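Local coordinates for protein oxidoreductase, iron/ascorbate family (Shewanella oneidensis, PDB 3ON7) that probably uses non-haem iron(II) and 2-oxoglutarate to oxidise a substrate with molecular oxygen, as in related ethylene-forming and arginine-oxidising dioxygenases, at residues Ile86-His91 and His156-Thr161; Ala172-Ile177 and Thr229-Ile234; Leu179-Pro184 and Ile211-Asp216. All coordinates share one frame; numbering follows the deposited sequence.

Contact 1: residues Ile86-His91 and His156-Thr161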
ATOM      1  N   ILE B  86      -5.454  21.709  -9.924  1.00 18.21           N
ATOM      2  CA  ILE B  86      -5.903  22.374 -11.153  1.00 19.92           C
ATOM      3  C   ILE B  86      -6.187  21.373 -12.279  1.00 20.45           C
ATOM      4  O   ILE B  86      -6.338  21.760 -13.434  1.00 19.09           O
ATOM      5  CB  ILE B  86      -4.873  23.433 -11.646  1.00 20.30           C
ATOM      6  CG1 ILE B  86      -3.521  22.772 -11.987  1.00 21.23           C
ATOM      7  CG2 ILE B  86      -4.719  24.526 -10.615  1.00 16.97           C
ATOM      8  CD1 ILE B  86      -2.557  23.683 -12.748  1.00 22.82           C
ATOM      9  N   LYS B  87      -6.245  20.085 -11.940  1.00 20.72           N
ATOM     10  CA  LYS B  87      -6.499  19.036 -12.904  1.00 19.80           C
ATOM     11  C   LYS B  87      -7.270  17.877 -12.276  1.00 18.79           C
ATOM     12  O   LYS B  87      -7.188  17.646 -11.068  1.00 17.71           O
ATOM     13  CB  LYS B  87      -5.183  18.521 -13.507  1.00 20.21           C
ATOM     14  CG  LYS B  87      -4.300  17.707 -12.547  1.00 25.52           C
ATOM     15  CD  LYS B  87      -3.036  17.198 -13.238  1.00 35.64           C
ATOM     16  CE  LYS B  87      -1.993  16.607 -12.279  1.00 33.83           C
ATOM     17  NZ  LYS B  87      -1.555  17.557 -11.200  1.00 38.58           N
ATOM     18  N   GLU B  88      -8.008  17.166 -13.121  1.00 17.76           N
ATOM     19  CA  GLU B  88      -8.680  15.907 -12.774  1.00 17.43           C
ATOM     20  C   GLU B  88      -8.229  14.928 -13.862  1.00 17.40           C
ATOM     21  O   GLU B  88      -7.736  15.342 -14.910  1.00 18.62           O
ATOM     22  CB  GLU B  88     -10.213  16.080 -12.730  1.00 18.72           C
ATOM     23  CG  GLU B  88     -10.846  16.326 -14.105  1.00 18.35           C
ATOM     24  CD  GLU B  88     -12.307  16.751 -14.081  1.00 19.90           C
ATOM     25  OE1 GLU B  88     -13.032  16.495 -13.079  1.00 19.65           O
ATOM     26  OE2 GLU B  88     -12.745  17.333 -15.108  1.00 17.02           O
ATOM     27  N   TYR B  89      -8.314  13.634 -13.612  1.00 16.02           N
ATOM     28  CA  TYR B  89      -7.799  12.702 -14.591  1.00 15.32           C
ATOM     29  C   TYR B  89      -8.415  11.356 -14.434  1.00 13.57           C
ATOM     30  O   TYR B  89      -9.102  11.096 -13.450  1.00 14.94           O
ATOM     31  CB  TYR B  89      -6.257  12.617 -14.531  1.00 17.18           C
ATOM     32  CG  TYR B  89      -5.670  12.394 -13.152  1.00 14.43           C
ATOM     33  CD1 TYR B  89      -5.358  13.464 -12.321  1.00 19.40           C
ATOM     34  CD2 TYR B  89      -5.395  11.114 -12.693  1.00 16.50           C
ATOM     35  CE1 TYR B  89      -4.808  13.261 -11.043  1.00 19.92           C
ATOM     36  CE2 TYR B  89      -4.829  10.908 -11.432  1.00 22.19           C
ATOM     37  CZ  TYR B  89      -4.546  11.972 -10.615  1.00 18.01           C
ATOM     38  OH  TYR B  89      -3.994  11.742  -9.381  1.00 22.40           O
ATOM     39  N   TYR B  90      -8.179  10.519 -15.436  1.00 14.68           N
ATOM     40  CA  TYR B  90      -8.666   9.162 -15.473  1.00 13.80           C
ATOM     41  C   TYR B  90      -7.495   8.241 -15.826  1.00 14.79           C
ATOM     42  O   TYR B  90      -6.763   8.483 -16.801  1.00 13.53           O
ATOM     43  CB  TYR B  90      -9.752   9.032 -16.534  1.00 14.44           C
ATOM     44  CG  TYR B  90     -10.617   7.831 -16.367  1.00 16.22           C
ATOM     45  CD1 TYR B  90     -10.111   6.546 -16.576  1.00 19.92           C
ATOM     46  CD2 TYR B  90     -11.938   7.955 -15.981  1.00 12.79           C
ATOM     47  CE1 TYR B  90     -10.909   5.433 -16.398  1.00 14.43           C
ATOM     48  CE2 TYR B  90     -12.722   6.842 -15.780  1.00 14.53           C
ATOM     49  CZ  TYR B  90     -12.220   5.592 -16.012  1.00 16.95           C
ATOM     50  OH  TYR B  90     -13.019   4.486 -15.825  1.00 15.11           O
ATOM     51  N   HIS B  91      -7.349   7.162 -15.056  1.00 15.18           N
ATOM     52  CA  HIS B  91      -6.307   6.156 -15.301  1.00 13.94           C
ATOM     53  C   HIS B  91      -6.921   4.965 -16.006  1.00 14.49           C
ATOM     54  O   HIS B  91      -7.763   4.232 -15.439  1.00 14.18           O
ATOM     55  CB  HIS B  91      -5.689   5.720 -13.984  1.00 14.02           C
ATOM     56  CG  HIS B  91      -4.608   6.624 -13.495  1.00 15.02           C
ATOM     57  ND1 HIS B  91      -3.725   6.249 -12.505  1.00 16.09           N
ATOM     58  CD2 HIS B  91      -4.232   7.864 -13.890  1.00 17.93           C
ATOM     59  CE1 HIS B  91      -2.846   7.221 -12.319  1.00 16.43           C
ATOM     60  NE2 HIS B  91      -3.144   8.218 -13.131  1.00 14.03           N
ATOM     61  N   HIS B 156      -7.186  16.204 -17.577  1.00 17.14           N
ATOM     62  CA  HIS B 156      -8.048  17.329 -17.907  1.00 17.87           C
ATOM     63  C   HIS B 156      -7.818  18.502 -16.961  1.00 18.52           C
ATOM     64  O   HIS B 156      -8.054  18.384 -15.770  1.00 17.48           O
ATOM     65  CB  HIS B 156      -9.520  16.953 -17.880  1.00 18.57           C
ATOM     66  CG  HIS B 156     -10.437  18.123 -18.111  1.00 17.71           C
ATOM     67  ND1 HIS B 156     -11.471  18.446 -17.258  1.00 17.24           N
ATOM     68  CD2 HIS B 156     -10.460  19.052 -19.097  1.00 17.28           C
ATOM     69  CE1 HIS B 156     -12.099  19.518 -17.718  1.00 20.83           C
ATOM     70  NE2 HIS B 156     -11.503  19.903 -18.834  1.00 15.41           N
ATOM     71  N   TYR B 157      -7.333  19.614 -17.516  1.00 17.29           N
ATOM     72  CA  TYR B 157      -7.250  20.870 -16.817  1.00 18.55           C
ATOM     73  C   TYR B 157      -8.486  21.669 -17.115  1.00 18.62           C
ATOM     74  O   TYR B 157      -8.629  22.167 -18.226  1.00 20.49           O
ATOM     75  CB  TYR B 157      -6.041  21.664 -17.283  1.00 18.85           C
ATOM     76  CG  TYR B 157      -4.735  20.997 -16.979  1.00 20.80           C
ATOM     77  CD1 TYR B 157      -4.184  20.058 -17.854  1.00 19.97           C
ATOM     78  CD2 TYR B 157      -4.044  21.307 -15.816  1.00 20.92           C
ATOM     79  CE1 TYR B 157      -2.978  19.452 -17.571  1.00 21.33           C
ATOM     80  CE2 TYR B 157      -2.841  20.698 -15.521  1.00 24.56           C
ATOM     81  CZ  TYR B 157      -2.314  19.774 -16.396  1.00 22.50           C
ATOM     82  OH  TYR B 157      -1.118  19.201 -16.092  1.00 26.32           O
ATOM     83  N   PRO B 158      -9.380  21.820 -16.129  1.00 19.98           N
ATOM     84  CA  PRO B 158     -10.599  22.600 -16.377  1.00 21.26           C
ATOM     85  C   PRO B 158     -10.373  24.107 -16.552  1.00 23.67           C
ATOM     86  O   PRO B 158      -9.372  24.651 -16.072  1.00 22.68           O
ATOM     87  CB  PRO B 158     -11.452  22.357 -15.113  1.00 22.53           C
ATOM     88  CG  PRO B 158     -10.862  21.139 -14.456  1.00 22.74           C
ATOM     89  CD  PRO B 158      -9.394  21.184 -14.797  1.00 19.55           C
ATOM     90  N   PRO B 159     -11.324  24.789 -17.215  1.00 24.82           N
ATOM     91  CA  PRO B 159     -11.257  26.228 -17.347  1.00 26.66           C
ATOM     92  C   PRO B 159     -11.214  26.909 -16.002  1.00 27.36           C
ATOM     93  O   PRO B 159     -11.815  26.426 -15.063  1.00 25.61           O
ATOM     94  CB  PRO B 159     -12.581  26.604 -18.036  1.00 27.31           C
ATOM     95  CG  PRO B 159     -13.223  25.355 -18.441  1.00 28.04           C
ATOM     96  CD  PRO B 159     -12.596  24.232 -17.712  1.00 25.08           C
HETATM   97  N   MSE B 160     -10.505  28.025 -15.930  1.00 30.90           N
HETATM   98  CA  MSE B 160     -10.583  28.939 -14.803  1.00 35.31           C
HETATM   99  C   MSE B 160     -11.453  30.124 -15.199  1.00 38.27           C
HETATM  100  O   MSE B 160     -11.380  30.589 -16.323  1.00 36.86           O
HETATM  101  CB  MSE B 160      -9.188  29.441 -14.453  1.00 34.06           C
HETATM  102  CG  MSE B 160      -8.178  28.331 -14.254  1.00 36.19           C
HETATM  103 SE   MSE B 160      -6.634  28.994 -13.338  0.75 16.20          SE
HETATM  104  CE  MSE B 160      -5.611  27.366 -13.187  1.00 29.07           C
ATOM    105  N   THR B 161     -12.257  30.622 -14.272  1.00 44.09           N
ATOM    106  CA  THR B 161     -13.061  31.824 -14.519  1.00 49.77           C
ATOM    107  C   THR B 161     -12.848  32.881 -13.430  1.00 53.33           C
ATOM    108  O   THR B 161     -12.187  32.643 -12.423  1.00 53.73           O
ATOM    109  CB  THR B 161     -14.587  31.504 -14.659  1.00 50.88           C
ATOM    110  OG1 THR B 161     -15.063  30.812 -13.496  1.00 49.11           O
ATOM    111  CG2 THR B 161     -14.852  30.658 -15.908  1.00 44.16           C
TER
HETATM  112  O   HOH W   1      -7.110  24.112 -14.448  1.00 13.89           O
HETATM  113  O   HOH W   2      -0.015  18.794 -13.799  1.00 30.64           O
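Glu-88 and His-156 meet through both backbone and side chains. As an antiparallel hydrogen-bonded pair they exchange N-H and C=O groups, with Glu-88 N 2.9 Å from His-156 O. On the same face of the sheet their side chains run alongside each other, and ND1 of His-156 donates to OE2 of Glu-88 over 2.7 Å. CG of His-156 stands anti to its backbone N (chi1 175°), which sets the ring beside the carboxylate. The acceptor lies in the imidazole plane and offers its anti lone pair, and carboxylate and ring are nearly coplanar. Both groups are buried, and Lys-56 forms a salt bridge with OE1 while Ser-244 binds NE2.

Beyond this tight pair the strands give way to loop and the packing loosens. CB of Lys-87 sits over one face of the Tyr-157 ring, a CH-pi contact 4.0 Å from the centroid. CD1 of Ile-86 touches CE2 of Tyr-157 obliquely, and its CG2 meets the methyl CE of selenomethionine Met-160 at 3.9 Å. Here water enters, bridging Ile-86 O and Pro-158 O. With a carboxylate as acceptor, ND1 carries the hydrogen, and Glu-88, placed between His-156 and Lys-56, probably stays ionised.

Contact 2: residues Ala172-Ile177 and Thr229-Ile234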
ATOM      1  N   ALA B 172       4.910  20.948 -13.028  1.00 25.52           N
ATOM      2  CA  ALA B 172       6.277  21.084 -12.501  1.00 26.57           C
ATOM      3  C   ALA B 172       7.291  20.192 -13.212  1.00 26.04           C
ATOM      4  O   ALA B 172       6.944  19.107 -13.707  1.00 23.42           O
ATOM      5  CB  ALA B 172       6.298  20.745 -11.019  1.00 27.90           C
ATOM      6  N   ALA B 173       8.543  20.661 -13.240  1.00 26.07           N
ATOM      7  CA  ALA B 173       9.684  19.884 -13.757  1.00 25.75           C
ATOM      8  C   ALA B 173       9.742  18.530 -13.085  1.00 24.17           C
ATOM      9  O   ALA B 173       9.735  18.443 -11.868  1.00 21.17           O
ATOM     10  CB  ALA B 173      11.014  20.623 -13.527  1.00 24.66           C
ATOM     11  N   HIS B 174       9.808  17.482 -13.894  1.00 23.71           N
ATOM     12  CA  HIS B 174       9.870  16.125 -13.387  1.00 24.00           C
ATOM     13  C   HIS B 174      10.531  15.210 -14.406  1.00 23.73           C
ATOM     14  O   HIS B 174      10.641  15.551 -15.609  1.00 22.77           O
ATOM     15  CB  HIS B 174       8.449  15.617 -13.115  1.00 22.38           C
ATOM     16  CG  HIS B 174       7.603  15.523 -14.352  1.00 27.97           C
ATOM     17  ND1 HIS B 174       7.018  16.627 -14.944  1.00 28.27           N
ATOM     18  CD2 HIS B 174       7.271  14.459 -15.131  1.00 29.38           C
ATOM     19  CE1 HIS B 174       6.344  16.247 -16.018  1.00 29.87           C
ATOM     20  NE2 HIS B 174       6.471  14.935 -16.147  1.00 31.51           N
ATOM     21  N   GLU B 175      10.905  14.029 -13.933  1.00 21.86           N
ATOM     22  CA  GLU B 175      11.299  12.934 -14.799  1.00 22.89           C
ATOM     23  C   GLU B 175      10.301  11.791 -14.756  1.00 21.23           C
ATOM     24  O   GLU B 175       9.622  11.591 -13.773  1.00 19.81           O
ATOM     25  CB  GLU B 175      12.665  12.414 -14.402  1.00 23.47           C
ATOM     26  CG  GLU B 175      13.759  13.427 -14.648  1.00 34.42           C
ATOM     27  CD  GLU B 175      14.462  13.840 -13.382  1.00 47.02           C
ATOM     28  OE1 GLU B 175      13.781  14.117 -12.358  1.00 53.66           O
ATOM     29  OE2 GLU B 175      15.706  13.873 -13.423  1.00 54.38           O
ATOM     30  N   ASP B 176      10.201  11.055 -15.851  1.00 19.41           N
ATOM     31  CA  ASP B 176       9.415   9.844 -15.869  1.00 18.93           C
ATOM     32  C   ASP B 176      10.267   8.713 -15.347  1.00 18.55           C
ATOM     33  O   ASP B 176      11.452   8.637 -15.641  1.00 17.80           O
ATOM     34  CB  ASP B 176       8.953   9.530 -17.281  1.00 18.87           C
ATOM     35  CG  ASP B 176       7.945  10.559 -17.813  1.00 21.50           C
ATOM     36  OD1 ASP B 176       7.429  11.396 -17.014  1.00 22.56           O
ATOM     37  OD2 ASP B 176       7.696  10.527 -19.033  1.00 19.12           O
ATOM     38  N   ILE B 177       9.659   7.838 -14.555  1.00 17.89           N
ATOM     39  CA  ILE B 177      10.367   6.685 -14.024  1.00 17.62           C
ATOM     40  C   ILE B 177      10.402   5.514 -14.982  1.00 19.24           C
ATOM     41  O   ILE B 177      11.228   4.620 -14.835  1.00 20.60           O
ATOM     42  CB  ILE B 177       9.731   6.220 -12.699  1.00 17.86           C
ATOM     43  CG1 ILE B 177      10.771   5.446 -11.863  1.00 17.37           C
ATOM     44  CG2 ILE B 177       8.462   5.408 -12.944  1.00  9.62           C
ATOM     45  CD1 ILE B 177      10.201   4.874 -10.550  1.00 16.50           C
ATOM     46  N   THR B 229      15.289  12.718 -19.086  1.00 23.90           N
ATOM     47  CA  THR B 229      15.479  14.173 -19.017  1.00 25.33           C
ATOM     48  C   THR B 229      14.274  14.880 -18.346  1.00 23.49           C
ATOM     49  O   THR B 229      13.106  14.452 -18.452  1.00 20.89           O
ATOM     50  CB  THR B 229      15.726  14.760 -20.449  1.00 25.68           C
ATOM     51  OG1 THR B 229      16.827  14.087 -21.061  1.00 32.31           O
ATOM     52  CG2 THR B 229      16.049  16.237 -20.406  1.00 31.99           C
ATOM     53  N   SER B 230      14.604  15.952 -17.637  1.00 22.24           N
ATOM     54  CA  SER B 230      13.653  16.737 -16.898  1.00 22.22           C
ATOM     55  C   SER B 230      12.827  17.560 -17.875  1.00 22.81           C
ATOM     56  O   SER B 230      13.390  18.296 -18.716  1.00 21.96           O
ATOM     57  CB  SER B 230      14.408  17.666 -15.934  1.00 23.20           C
ATOM     58  OG  SER B 230      13.528  18.476 -15.177  1.00 25.27           O
ATOM     59  N   HIS B 231      11.507  17.450 -17.743  1.00 19.27           N
ATOM     60  CA  HIS B 231      10.578  18.209 -18.561  1.00 20.55           C
ATOM     61  C   HIS B 231       9.457  18.829 -17.722  1.00 21.03           C
ATOM     62  O   HIS B 231       9.133  18.312 -16.641  1.00 18.84           O
ATOM     63  CB  HIS B 231       9.991  17.332 -19.661  1.00 18.54           C
ATOM     64  CG  HIS B 231       9.419  16.041 -19.180  1.00 21.10           C
ATOM     65  ND1 HIS B 231      10.201  14.985 -18.760  1.00 19.33           N
ATOM     66  CD2 HIS B 231       8.138  15.623 -19.083  1.00 23.89           C
ATOM     67  CE1 HIS B 231       9.418  13.980 -18.412  1.00 24.38           C
ATOM     68  NE2 HIS B 231       8.163  14.345 -18.594  1.00 22.46           N
ATOM     69  N   ARG B 232       8.878  19.920 -18.242  1.00 21.03           N
ATOM     70  CA  ARG B 232       7.773  20.643 -17.594  1.00 21.63           C
ATOM     71  C   ARG B 232       6.790  21.213 -18.611  1.00 20.72           C
ATOM     72  O   ARG B 232       7.053  21.193 -19.814  1.00 22.10           O
ATOM     73  CB  ARG B 232       8.325  21.798 -16.741  1.00 22.05           C
ATOM     74  CG  ARG B 232       8.944  22.919 -17.560  1.00 21.99           C
ATOM     75  CD  ARG B 232       9.505  24.021 -16.722  1.00 22.91           C
ATOM     76  NE  ARG B 232       9.973  25.131 -17.542  1.00 22.43           N
ATOM     77  CZ  ARG B 232      10.348  26.318 -17.066  1.00 28.20           C
ATOM     78  NH1 ARG B 232      10.329  26.562 -15.756  1.00 30.82           N
ATOM     79  NH2 ARG B 232      10.730  27.275 -17.902  1.00 29.78           N
ATOM     80  N   VAL B 233       5.659  21.726 -18.134  1.00 19.42           N
ATOM     81  CA  VAL B 233       4.744  22.460 -19.004  1.00 19.43           C
ATOM     82  C   VAL B 233       4.529  23.850 -18.416  1.00 20.52           C
ATOM     83  O   VAL B 233       4.038  23.980 -17.292  1.00 18.94           O
ATOM     84  CB  VAL B 233       3.377  21.726 -19.211  1.00 18.58           C
ATOM     85  CG1 VAL B 233       2.442  22.550 -20.110  1.00 12.62           C
ATOM     86  CG2 VAL B 233       3.596  20.348 -19.792  1.00 14.89           C
ATOM     87  N   ILE B 234       4.911  24.891 -19.161  1.00 22.33           N
ATOM     88  CA  ILE B 234       4.645  26.273 -18.726  1.00 23.19           C
ATOM     89  C   ILE B 234       3.377  26.779 -19.415  1.00 23.18           C
ATOM     90  O   ILE B 234       2.914  26.159 -20.366  1.00 23.04           O
ATOM     91  CB  ILE B 234       5.849  27.234 -18.963  1.00 22.66           C
ATOM     92  CG1 ILE B 234       6.184  27.410 -20.454  1.00 27.40           C
ATOM     93  CG2 ILE B 234       7.051  26.753 -18.212  1.00 23.51           C
ATOM     94  CD1 ILE B 234       7.112  28.603 -20.749  1.00 28.01           C
TER
HETATM   95  O   HOH W   3      13.174  17.104 -12.862  1.00 32.56           O
HETATM   96  O   HOH W   4      12.067  11.971 -18.050  1.00 16.56           O
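Ala-172 to His-174 and His-231 to Ile-234 run antiparallel, with 164° between N-to-C directions and axes 4.7 Å apart at closest approach, and they are joined at His-174 and His-231, a hydrogen-bonded pair in which each N-H reaches the other's carbonyl oxygen. Outside that pair, CA of Ala-173 approaches His-231 O and CA of Ser-230 approaches His-174 O, both as CA-H...O contacts.

The two histidines project from the same face, and their rings meet obliquely, planes 60° apart, with the NE2 atoms 3.0 Å from each other at an angle unsuited to a hydrogen bond. Each ring is held through ND1 by a carbonyl of its own segment. With CG between its own backbone N and carbonyl carbon (chi1 64°), His-174 turns ND1 back along its strand to donate to Ala-172 O at 2.8 Å. His-231 does the same, its ND1 donating a hydrogen bond to Thr-229 O at 3.0 Å, with the oxygen in the ring plane. With ND1 so engaged, both NE2 ends turn toward the Asp-176 carboxylate. That carboxylate is almost perpendicular to the His-231 ring, with OD1 3.4 Å from His-231 NE2. His-174, Asp-176 and His-231 follow the HxD...H pattern of the 2-oxoglutarate dioxygenases, and their donor atoms appear to converge on one point, consistent with the facial triad that binds iron(II), here without metal. Thr-181 and Asn-213 probably orient the carboxylate from the second shell.

Away from the histidines the contact is thinner. CB of Ala-173 touches OG of Ser-230 at 3.7 Å, while CB of Arg-232 packs against the backbone of Ala-173 and its guanidinium leaves toward Gln-192 and Trp-200. One water ties Asp-176 N to Thr-229 O.

Contact 3: residues Leu179-Pro184 and Ile211-Asp216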
ATOM      1  N   LEU B 179       9.807   3.230 -18.858  1.00 20.68           N
ATOM      2  CA  LEU B 179      10.703   2.896 -19.977  1.00 19.52           C
ATOM      3  C   LEU B 179      10.682   3.991 -21.013  1.00 19.43           C
ATOM      4  O   LEU B 179      11.684   4.672 -21.190  1.00 19.70           O
ATOM      5  CB  LEU B 179      10.363   1.540 -20.594  1.00 19.61           C
ATOM      6  CG  LEU B 179      11.528   0.928 -21.389  1.00 22.47           C
ATOM      7  CD1 LEU B 179      12.681   0.544 -20.485  1.00 19.11           C
ATOM      8  CD2 LEU B 179      11.064  -0.272 -22.198  1.00 17.14           C
ATOM      9  N   ILE B 180       9.557   4.149 -21.708  1.00 19.56           N
ATOM     10  CA  ILE B 180       9.323   5.330 -22.531  1.00 19.29           C
ATOM     11  C   ILE B 180       7.903   5.816 -22.358  1.00 18.60           C
ATOM     12  O   ILE B 180       7.004   5.050 -22.008  1.00 17.39           O
ATOM     13  CB  ILE B 180       9.593   5.126 -24.062  1.00 19.92           C
ATOM     14  CG1 ILE B 180       8.718   4.019 -24.657  1.00 19.55           C
ATOM     15  CG2 ILE B 180      11.076   4.844 -24.327  1.00 22.42           C
ATOM     16  CD1 ILE B 180       8.772   3.968 -26.179  1.00 18.96           C
ATOM     17  N   THR B 181       7.720   7.093 -22.654  1.00 17.77           N
ATOM     18  CA  THR B 181       6.433   7.728 -22.611  1.00 17.84           C
ATOM     19  C   THR B 181       6.091   8.294 -23.991  1.00 18.19           C
ATOM     20  O   THR B 181       6.967   8.733 -24.693  1.00 17.99           O
ATOM     21  CB  THR B 181       6.457   8.803 -21.550  1.00 18.58           C
ATOM     22  OG1 THR B 181       6.761   8.174 -20.289  1.00 17.04           O
ATOM     23  CG2 THR B 181       5.108   9.547 -21.491  1.00 13.55           C
ATOM     24  N   VAL B 182       4.812   8.267 -24.363  1.00 17.70           N
ATOM     25  CA  VAL B 182       4.369   8.624 -25.711  1.00 18.88           C
ATOM     26  C   VAL B 182       3.189   9.609 -25.622  1.00 17.95           C
ATOM     27  O   VAL B 182       2.165   9.281 -25.020  1.00 16.11           O
ATOM     28  CB  VAL B 182       3.896   7.340 -26.432  1.00 21.04           C
ATOM     29  CG1 VAL B 182       3.137   7.680 -27.724  1.00 19.11           C
ATOM     30  CG2 VAL B 182       5.085   6.396 -26.664  1.00 15.00           C
ATOM     31  N   LEU B 183       3.329  10.807 -26.190  1.00 19.43           N
ATOM     32  CA  LEU B 183       2.296  11.859 -26.018  1.00 19.03           C
ATOM     33  C   LEU B 183       1.957  12.634 -27.304  1.00 18.64           C
ATOM     34  O   LEU B 183       2.780  13.409 -27.778  1.00 17.79           O
ATOM     35  CB  LEU B 183       2.743  12.843 -24.934  1.00 18.84           C
ATOM     36  CG  LEU B 183       1.922  14.131 -24.745  1.00 23.02           C
ATOM     37  CD1 LEU B 183       0.610  13.856 -24.051  1.00 15.75           C
ATOM     38  CD2 LEU B 183       2.715  15.156 -23.953  1.00 23.29           C
ATOM     39  N   PRO B 184       0.722  12.469 -27.833  1.00 19.00           N
ATOM     40  CA  PRO B 184       0.276  13.320 -28.909  1.00 20.31           C
ATOM     41  C   PRO B 184       0.105  14.741 -28.417  1.00 21.76           C
ATOM     42  O   PRO B 184      -0.309  14.951 -27.275  1.00 20.42           O
ATOM     43  CB  PRO B 184      -1.098  12.754 -29.274  1.00 22.18           C
ATOM     44  CG  PRO B 184      -1.247  11.506 -28.531  1.00 20.75           C
ATOM     45  CD  PRO B 184      -0.364  11.593 -27.369  1.00 19.11           C
ATOM     46  N   ILE B 211       5.205  13.084 -29.180  1.00 20.96           N
ATOM     47  CA  ILE B 211       6.430  13.353 -28.411  1.00 20.66           C
ATOM     48  C   ILE B 211       6.769  12.114 -27.629  1.00 18.13           C
ATOM     49  O   ILE B 211       5.898  11.532 -26.978  1.00 19.74           O
ATOM     50  CB  ILE B 211       6.243  14.531 -27.413  1.00 21.11           C
ATOM     51  CG1 ILE B 211       5.454  15.654 -28.066  1.00 19.30           C
ATOM     52  CG2 ILE B 211       7.612  15.062 -26.872  1.00 16.61           C
ATOM     53  CD1 ILE B 211       5.911  16.021 -29.462  1.00 29.19           C
ATOM     54  N   ILE B 212       8.014  11.681 -27.725  1.00 17.76           N
ATOM     55  CA  ILE B 212       8.451  10.465 -27.072  1.00 17.09           C
ATOM     56  C   ILE B 212       9.664  10.763 -26.227  1.00 19.21           C
ATOM     57  O   ILE B 212      10.606  11.407 -26.695  1.00 21.01           O
ATOM     58  CB  ILE B 212       8.793   9.383 -28.099  1.00 19.25           C
ATOM     59  CG1 ILE B 212       7.542   9.025 -28.921  1.00 22.64           C
ATOM     60  CG2 ILE B 212       9.345   8.127 -27.419  1.00 15.19           C
ATOM     61  CD1 ILE B 212       7.525   9.653 -30.269  1.00 26.34           C
ATOM     62  N   ASN B 213       9.655  10.286 -24.981  1.00 18.88           N
ATOM     63  CA  ASN B 213      10.783  10.511 -24.102  1.00 18.03           C
ATOM     64  C   ASN B 213      11.234   9.263 -23.335  1.00 17.99           C
ATOM     65  O   ASN B 213      10.439   8.373 -23.033  1.00 19.55           O
ATOM     66  CB  ASN B 213      10.513  11.706 -23.191  1.00 17.10           C
ATOM     67  CG  ASN B 213       9.504  11.410 -22.091  1.00 21.38           C
ATOM     68  OD1 ASN B 213       8.280  11.435 -22.301  1.00 18.58           O
ATOM     69  ND2 ASN B 213      10.014  11.174 -20.890  1.00 14.83           N
ATOM     70  N   ILE B 214      12.545   9.190 -23.123  1.00 18.80           N
ATOM     71  CA  ILE B 214      13.210   8.179 -22.306  1.00 17.91           C
ATOM     72  C   ILE B 214      12.793   8.382 -20.857  1.00 18.37           C
ATOM     73  O   ILE B 214      12.695   9.528 -20.408  1.00 18.91           O
ATOM     74  CB  ILE B 214      14.739   8.396 -22.346  1.00 18.60           C
ATOM     75  CG1 ILE B 214      15.277   8.275 -23.770  1.00 17.59           C
ATOM     76  CG2 ILE B 214      15.501   7.422 -21.369  1.00 18.72           C
ATOM     77  CD1 ILE B 214      15.060   6.909 -24.451  1.00 14.52           C
ATOM     78  N   GLY B 215      12.565   7.281 -20.139  1.00 16.57           N
ATOM     79  CA  GLY B 215      12.281   7.305 -18.692  1.00 16.59           C
ATOM     80  C   GLY B 215      13.409   6.647 -17.890  1.00 18.46           C
ATOM     81  O   GLY B 215      14.288   5.978 -18.466  1.00 16.52           O
ATOM     82  N   ASP B 216      13.398   6.844 -16.565  1.00 18.17           N
ATOM     83  CA  ASP B 216      14.511   6.404 -15.709  1.00 18.52           C
ATOM     84  C   ASP B 216      14.911   4.949 -15.894  1.00 18.96           C
ATOM     85  O   ASP B 216      16.098   4.607 -15.838  1.00 17.94           O
ATOM     86  CB  ASP B 216      14.188   6.616 -14.228  1.00 19.71           C
ATOM     87  CG  ASP B 216      14.221   8.064 -13.840  1.00 22.71           C
ATOM     88  OD1 ASP B 216      14.688   8.858 -14.683  1.00 21.41           O
ATOM     89  OD2 ASP B 216      13.769   8.404 -12.719  1.00 20.93           O
TER
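Thr-181 and Asn-213 face each other at the middle of a regular antiparallel ladder. Their backbones form a hydrogen-bonded pair, Thr-181 N lying 3.0 Å from Asn-213 O, and Leu-183 with Ile-211 makes a second such pair. A further bond, from Gly-215 N to Leu-179 O over 2.9 Å, extends the pairing as far as Gly-215, at the N-cap position of helix 216-221. In the pairs between, CA-H...O contacts fill in, such as Ile-212 CA to Thr-181 O at 3.3 Å.

One face bears Ile-180, Val-182, Ile-212 and Ile-214, whose apolar contacts are light: CG2 of Val-182 approaches CG1 of Ile-212 at 4.2 Å, and CD1 of Ile-180 approaches CG2 of Ile-212 at 4.4 Å. Leu-120 and Leu-121 of helix 103-126 pack against this face.

On the other face Thr-181 and Asn-213 bring polar groups together, beside Leu-183 and Ile-211. OD1 of Asn-213 comes 3.3 Å from CB of Thr-181. With CG held between backbone N and carbonyl carbon (chi1 73°), the amide leans toward Thr-181, and ND2 and Thr-181 OG1 both reach OD2 of Asp-176. Antiparallel strands packed against helix 103-126 on one face, with Thr-181 and Asn-213 on the other behind Asp-176 of the probable iron site, fit the double-stranded beta-helix (jelly-roll) core of the 2-oxoglutarate dioxygenases.

From the N terminus, contact 1 closes first: strand 88-92 is rejoined by strand 151-157 after an excursion about half helical that includes helix 103-126, tying the N-terminal part to the oxygenase core. Only after that does 172-177 open contact 2, which stays open until 229-234 returns. Contact 3 opens and closes within that interval, so the two are nested, whereas contact 1 stands in series with both. Contacts 1 and 3 belong to the same large mixed sheet, their centres about 22 Å apart. Contact 2 lies in a four-stranded antiparallel sheet and touches contact 3, where Asp-176 O probably accepts a hydrogen bond from Asp-216 N, joining the loop after strand 169-174 to the start of helix 216-221.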